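Local coordinates for putative endo-1,4-beta-xylanase (Bacteroides thetaiotaomicron VPI-5482, PDB 5MSX), which is a family 43 glycoside hydrolase that probably cleaves arabinose-containing linkages of plant pectin and carries a calcium-binding F5/8 type C domain, at residues Q20-D32 with E351-S365. Numbering follows the deposited sequence.
With CA (calcium ion), chain T.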
loop_
_atom_site.group_PDB
_atom_site.type_symbol
_atom_site.label_atom_id
_atom_site.label_comp_id
_atom_site.label_asym_id
_atom_site.label_seq_id
_atom_site.Cartn_x
_atom_site.Cartn_y
_atom_site.Cartn_z
ATOM N N GLN C 20 29.260 48.971 1.597
ATOM C CA GLN C 20 27.874 48.429 1.544
ATOM C C GLN C 20 27.050 49.057 0.403
ATOM O O GLN C 20 27.217 50.237 0.066
ATOM C CB GLN C 20 27.179 48.639 2.891
ATOM N N HIS C 21 26.227 48.222 -0.237
ATOM C CA HIS C 21 25.051 48.636 -1.010
ATOM C C HIS C 21 23.883 47.875 -0.380
ATOM O O HIS C 21 24.064 46.757 0.086
ATOM C CB HIS C 21 25.140 48.201 -2.473
ATOM C CG HIS C 21 26.083 49.009 -3.311
ATOM N ND1 HIS C 21 25.644 49.849 -4.318
ATOM C CD2 HIS C 21 27.437 49.061 -3.335
ATOM C CE1 HIS C 21 26.688 50.394 -4.916
ATOM N NE2 HIS C 21 27.786 49.939 -4.330
ATOM N N ASN C 22 22.698 48.467 -0.385
ATOM C CA ASN C 22 21.539 47.865 0.269
ATOM C C ASN C 22 21.045 46.589 -0.489
ATOM O O ASN C 22 20.938 46.556 -1.736
ATOM C CB ASN C 22 20.425 48.905 0.449
ATOM C CG ASN C 22 19.236 48.376 1.259
ATOM O OD1 ASN C 22 19.344 48.132 2.450
ATOM N ND2 ASN C 22 18.091 48.205 0.598
ATOM N N ASN C 23 20.810 45.544 0.305
ATOM C CA ASN C 23 20.187 44.288 -0.115
ATOM C C ASN C 23 18.798 44.149 0.535
ATOM O O ASN C 23 18.698 43.689 1.686
ATOM C CB ASN C 23 21.037 43.099 0.313
ATOM C CG ASN C 23 20.343 41.762 0.048
ATOM O OD1 ASN C 23 19.458 41.661 -0.808
ATOM N ND2 ASN C 23 20.776 40.730 0.753
ATOM N N PRO C 24 17.727 44.513 -0.204
ATOM C CA PRO C 24 16.398 44.449 0.429
ATOM C C PRO C 24 15.805 43.023 0.543
ATOM O O PRO C 24 14.744 42.864 1.139
ATOM C CB PRO C 24 15.515 45.361 -0.455
ATOM C CG PRO C 24 16.281 45.632 -1.711
ATOM C CD PRO C 24 17.696 45.117 -1.552
ATOM N N PHE C 25 16.487 42.024 -0.018
ATOM C CA PHE C 25 16.029 40.636 -0.009
ATOM C C PHE C 25 16.750 39.714 0.968
ATOM O O PHE C 25 16.430 38.510 1.032
ATOM C CB PHE C 25 16.098 40.096 -1.428
ATOM C CG PHE C 25 15.469 41.012 -2.408
ATOM C CD1 PHE C 25 14.099 41.222 -2.381
ATOM C CD2 PHE C 25 16.239 41.749 -3.285
ATOM C CE1 PHE C 25 13.505 42.121 -3.244
ATOM C CE2 PHE C 25 15.651 42.651 -4.141
ATOM C CZ PHE C 25 14.279 42.825 -4.129
ATOM N N GLY C 26 17.684 40.272 1.738
ATOM C CA GLY C 26 18.286 39.601 2.890
ATOM C C GLY C 26 18.847 38.230 2.590
ATOM O O GLY C 26 19.458 38.044 1.536
ATOM N N ASN C 27 18.619 37.271 3.479
ATOM C CA ASN C 27 19.174 35.928 3.293
ATOM C C ASN C 27 18.087 34.871 3.055
ATOM O O ASN C 27 17.615 34.219 3.984
ATOM C CB ASN C 27 20.108 35.534 4.448
ATOM C CG ASN C 27 21.063 34.367 4.067
ATOM O OD1 ASN C 27 21.194 33.953 2.894
ATOM N ND2 ASN C 27 21.714 33.812 5.079
ATOM N N ALA C 28 17.694 34.723 1.796
ATOM C CA ALA C 28 16.707 33.712 1.399
ATOM C C ALA C 28 17.214 32.297 1.728
ATOM O O ALA C 28 18.433 32.077 1.902
ATOM C CB ALA C 28 16.415 33.847 -0.087
ATOM N N LEU C 29 16.306 31.331 1.805
ATOM C CA LEU C 29 16.706 29.978 2.141
ATOM C C LEU C 29 17.604 29.364 1.045
ATOM O O LEU C 29 18.671 28.846 1.333
ATOM C CB LEU C 29 15.486 29.094 2.382
ATOM C CG LEU C 29 15.776 27.619 2.680
ATOM C CD1 LEU C 29 16.586 27.502 3.947
ATOM C CD2 LEU C 29 14.492 26.830 2.717
ATOM N N ILE C 30 17.164 29.496 -0.196
ATOM C CA ILE C 30 17.770 28.843 -1.363
ATOM C C ILE C 30 18.342 29.925 -2.264
ATOM O O ILE C 30 17.756 31.013 -2.348
ATOM C CB ILE C 30 16.694 28.062 -2.140
ATOM C CG1 ILE C 30 16.143 26.918 -1.283
ATOM C CG2 ILE C 30 17.198 27.518 -3.475
ATOM C CD1 ILE C 30 17.156 25.893 -0.848
ATOM N N PRO C 31 19.486 29.644 -2.937
ATOM C CA PRO C 31 20.080 30.603 -3.917
ATOM C C PRO C 31 19.467 30.440 -5.299
ATOM O O PRO C 31 20.113 30.025 -6.250
ATOM C CB PRO C 31 21.573 30.259 -3.896
ATOM C CG PRO C 31 21.624 28.836 -3.474
ATOM C CD PRO C 31 20.444 28.584 -2.569
ATOM N N ASP C 32 18.188 30.731 -5.367
ATOM C CA ASP C 32 17.454 30.732 -6.587
ATOM C C ASP C 32 16.144 31.445 -6.251
ATOM O O ASP C 32 15.885 31.788 -5.093
ATOM C CB ASP C 32 17.218 29.284 -7.080
ATOM C CG ASP C 32 16.878 29.194 -8.576
ATOM O OD1 ASP C 32 16.790 30.247 -9.249
ATOM O OD2 ASP C 32 16.632 28.063 -9.069
ATOM N N GLU C 351 16.711 46.872 -6.560
ATOM C CA GLU C 351 17.743 45.847 -6.477
ATOM C C GLU C 351 18.986 46.324 -7.223
ATOM O O GLU C 351 18.883 46.765 -8.373
ATOM C CB GLU C 351 17.295 44.541 -7.114
ATOM C CG GLU C 351 18.303 43.420 -6.847
ATOM C CD GLU C 351 17.913 42.046 -7.414
ATOM O OE1 GLU C 351 16.897 41.920 -8.150
ATOM O OE2 GLU C 351 18.648 41.053 -7.109
ATOM N N TYR C 352 20.139 46.186 -6.579
ATOM C CA TYR C 352 21.428 46.460 -7.195
ATOM C C TYR C 352 22.090 45.134 -7.509
ATOM O O TYR C 352 21.708 44.075 -6.966
ATOM C CB TYR C 352 22.313 47.272 -6.244
ATOM C CG TYR C 352 21.733 48.627 -5.902
ATOM C CD1 TYR C 352 21.942 49.723 -6.745
ATOM C CD2 TYR C 352 20.962 48.819 -4.742
ATOM C CE1 TYR C 352 21.390 50.968 -6.463
ATOM C CE2 TYR C 352 20.407 50.068 -4.446
ATOM C CZ TYR C 352 20.619 51.133 -5.312
ATOM O OH TYR C 352 20.091 52.372 -5.039
ATOM N N PHE C 353 23.115 45.208 -8.355
ATOM C CA PHE C 353 23.703 44.024 -8.986
ATOM C C PHE C 353 25.214 43.999 -8.882
ATOM O O PHE C 353 25.879 43.393 -9.727
ATOM C CB PHE C 353 23.226 43.931 -10.435
ATOM C CG PHE C 353 21.751 43.742 -10.550
ATOM C CD1 PHE C 353 21.150 42.562 -10.087
ATOM C CD2 PHE C 353 20.931 44.749 -11.081
ATOM C CE1 PHE C 353 19.774 42.377 -10.172
ATOM C CE2 PHE C 353 19.545 44.565 -11.169
ATOM C CZ PHE C 353 18.966 43.374 -10.705
ATOM N N VAL C 354 25.739 44.607 -7.817
ATOM C CA VAL C 354 27.172 44.796 -7.656
ATOM C C VAL C 354 27.933 43.484 -7.377
ATOM O O VAL C 354 27.368 42.570 -6.774
ATOM C CB VAL C 354 27.521 45.872 -6.604
ATOM C CG1 VAL C 354 26.947 47.237 -7.023
ATOM C CG2 VAL C 354 27.093 45.489 -5.191
ATOM N N PRO C 355 29.211 43.389 -7.812
ATOM C CA PRO C 355 30.042 42.180 -7.622
ATOM C C PRO C 355 30.178 41.688 -6.175
ATOM O O PRO C 355 30.207 40.488 -5.942
ATOM C CB PRO C 355 31.417 42.619 -8.154
ATOM C CG PRO C 355 31.121 43.739 -9.098
ATOM C CD PRO C 355 29.991 44.472 -8.438
ATOM N N SER C 356 30.279 42.596 -5.209
ATOM C CA SER C 356 30.339 42.202 -3.797
ATOM C C SER C 356 29.117 41.376 -3.339
ATOM O O SER C 356 29.208 40.631 -2.353
ATOM C CB SER C 356 30.521 43.423 -2.902
ATOM O OG SER C 356 29.417 44.299 -3.079
ATOM N N PHE C 357 27.992 41.507 -4.045
ATOM C CA PHE C 357 26.827 40.625 -3.814
ATOM C C PHE C 357 27.109 39.137 -4.156
ATOM O O PHE C 357 26.454 38.262 -3.611
ATOM C CB PHE C 357 25.557 41.134 -4.531
ATOM C CG PHE C 357 24.926 42.398 -3.925
ATOM C CD1 PHE C 357 25.315 42.926 -2.684
ATOM C CD2 PHE C 357 23.869 43.025 -4.602
ATOM C CE1 PHE C 357 24.696 44.048 -2.158
ATOM C CE2 PHE C 357 23.243 44.148 -4.072
ATOM C CZ PHE C 357 23.656 44.660 -2.854
ATOM N N ALA C 358 28.066 38.849 -5.043
ATOM C CA ALA C 358 28.493 37.444 -5.284
ATOM C C ALA C 358 29.121 36.742 -4.052
ATOM O O ALA C 358 29.112 35.503 -3.975
ATOM C CB ALA C 358 29.437 37.379 -6.464
ATOM N N VAL C 359 29.665 37.513 -3.095
ATOM C CA VAL C 359 30.461 36.941 -1.972
ATOM C C VAL C 359 30.084 37.469 -0.600
ATOM O O VAL C 359 30.892 37.401 0.331
ATOM C CB VAL C 359 31.977 37.175 -2.184
ATOM C CG1 VAL C 359 32.414 36.560 -3.506
ATOM C CG2 VAL C 359 32.328 38.664 -2.150
ATOM N N ASP C 360 28.869 38.005 -0.466
ATOM C CA ASP C 360 28.413 38.554 0.804
ATOM C C ASP C 360 27.810 37.531 1.769
ATOM O O ASP C 360 27.526 37.883 2.908
ATOM C CB ASP C 360 27.431 39.729 0.589
ATOM C CG ASP C 360 26.169 39.348 -0.204
ATOM O OD1 ASP C 360 26.023 38.200 -0.720
ATOM O OD2 ASP C 360 25.315 40.245 -0.385
ATOM N N GLY C 361 27.617 36.286 1.357
ATOM C CA GLY C 361 26.940 35.297 2.229
ATOM C C GLY C 361 25.399 35.459 2.338
ATOM O O GLY C 361 24.785 34.841 3.195
ATOM N N ALA C 362 24.774 36.254 1.467
ATOM C CA ALA C 362 23.294 36.379 1.444
ATOM C C ALA C 362 22.723 35.805 0.153
ATOM O O ALA C 362 23.105 36.199 -0.941
ATOM C CB ALA C 362 22.905 37.834 1.600
ATOM N N ASN C 363 21.796 34.865 0.270
ATOM C CA ASN C 363 21.129 34.284 -0.889
ATOM C C ASN C 363 20.097 35.185 -1.553
ATOM O O ASN C 363 19.608 34.831 -2.622
ATOM C CB ASN C 363 20.448 32.979 -0.511
ATOM C CG ASN C 363 21.433 31.876 -0.206
ATOM O OD1 ASN C 363 22.565 31.944 -0.600
ATOM N ND2 ASN C 363 20.983 30.846 0.488
ATOM N N GLY C 364 19.750 36.311 -0.927
ATOM C CA GLY C 364 18.873 37.295 -1.525
ATOM C C GLY C 364 19.547 38.270 -2.469
ATOM O O GLY C 364 18.864 38.979 -3.194
ATOM N N SER C 365 20.886 38.312 -2.464
ATOM C CA SER C 365 21.613 39.218 -3.337
ATOM C C SER C 365 22.462 38.504 -4.385
ATOM O O SER C 365 22.976 37.399 -4.150
ATOM C CB SER C 365 22.504 40.106 -2.507
ATOM O OG SER C 365 23.512 39.371 -1.852
HETATM CA CA CA T . 24.730 37.165 -2.492
HETATM O O HOH W 1 20.079 45.340 -3.904
#
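Glu351 lays its aliphatic stem against the edge of the Phe25 ring, Glu351 CG 3.9 Å from Phe25 CE2, while its carboxylate goes on to Arg281 and Arg366. At Tyr352 the backbone N reaches Asn22 O through one water, and the ring presents its face to the edge of His21 in a T-shaped pair, planes at 60°. Val354 covers one His21 face, its CG1 3.8 Å from the ring centroid in a CH-pi contact; its CG2 sits over Phe357, whose edge meets His21 O and Asn22 O. Phe357 O, Asp360 OD1, Ala362 O and both oxygens of Ser365 bind calcium, with Trp454 and Glu455 completing the site.

Asn363 N gives Asn27 OD1 an almost straight bond of 2.8 Å (177°). CG anti to the carbonyl carbon (chi1 -70°) carries the Asn363 amide to segment 28-29, where one NH2 serves two carbonyls: Ala28 O at 3.2 Å and, weakly, Leu29 O. Gly364 suits its place because a CB would clash with Phe25 O and Gly26 O; its N bonds Gly26 O weakly. Asn23 OD1 accepts from Phe25 N, closing an Asx turn, and ND2 holds Gly26 O; an alanine here would probably leave both without their side-chain partner and loosen the turn facing Gly364. Calcium probably fixes the turn whose Asn363 and Gly364 N-H groups meet segment 20-32, coupling the two domains.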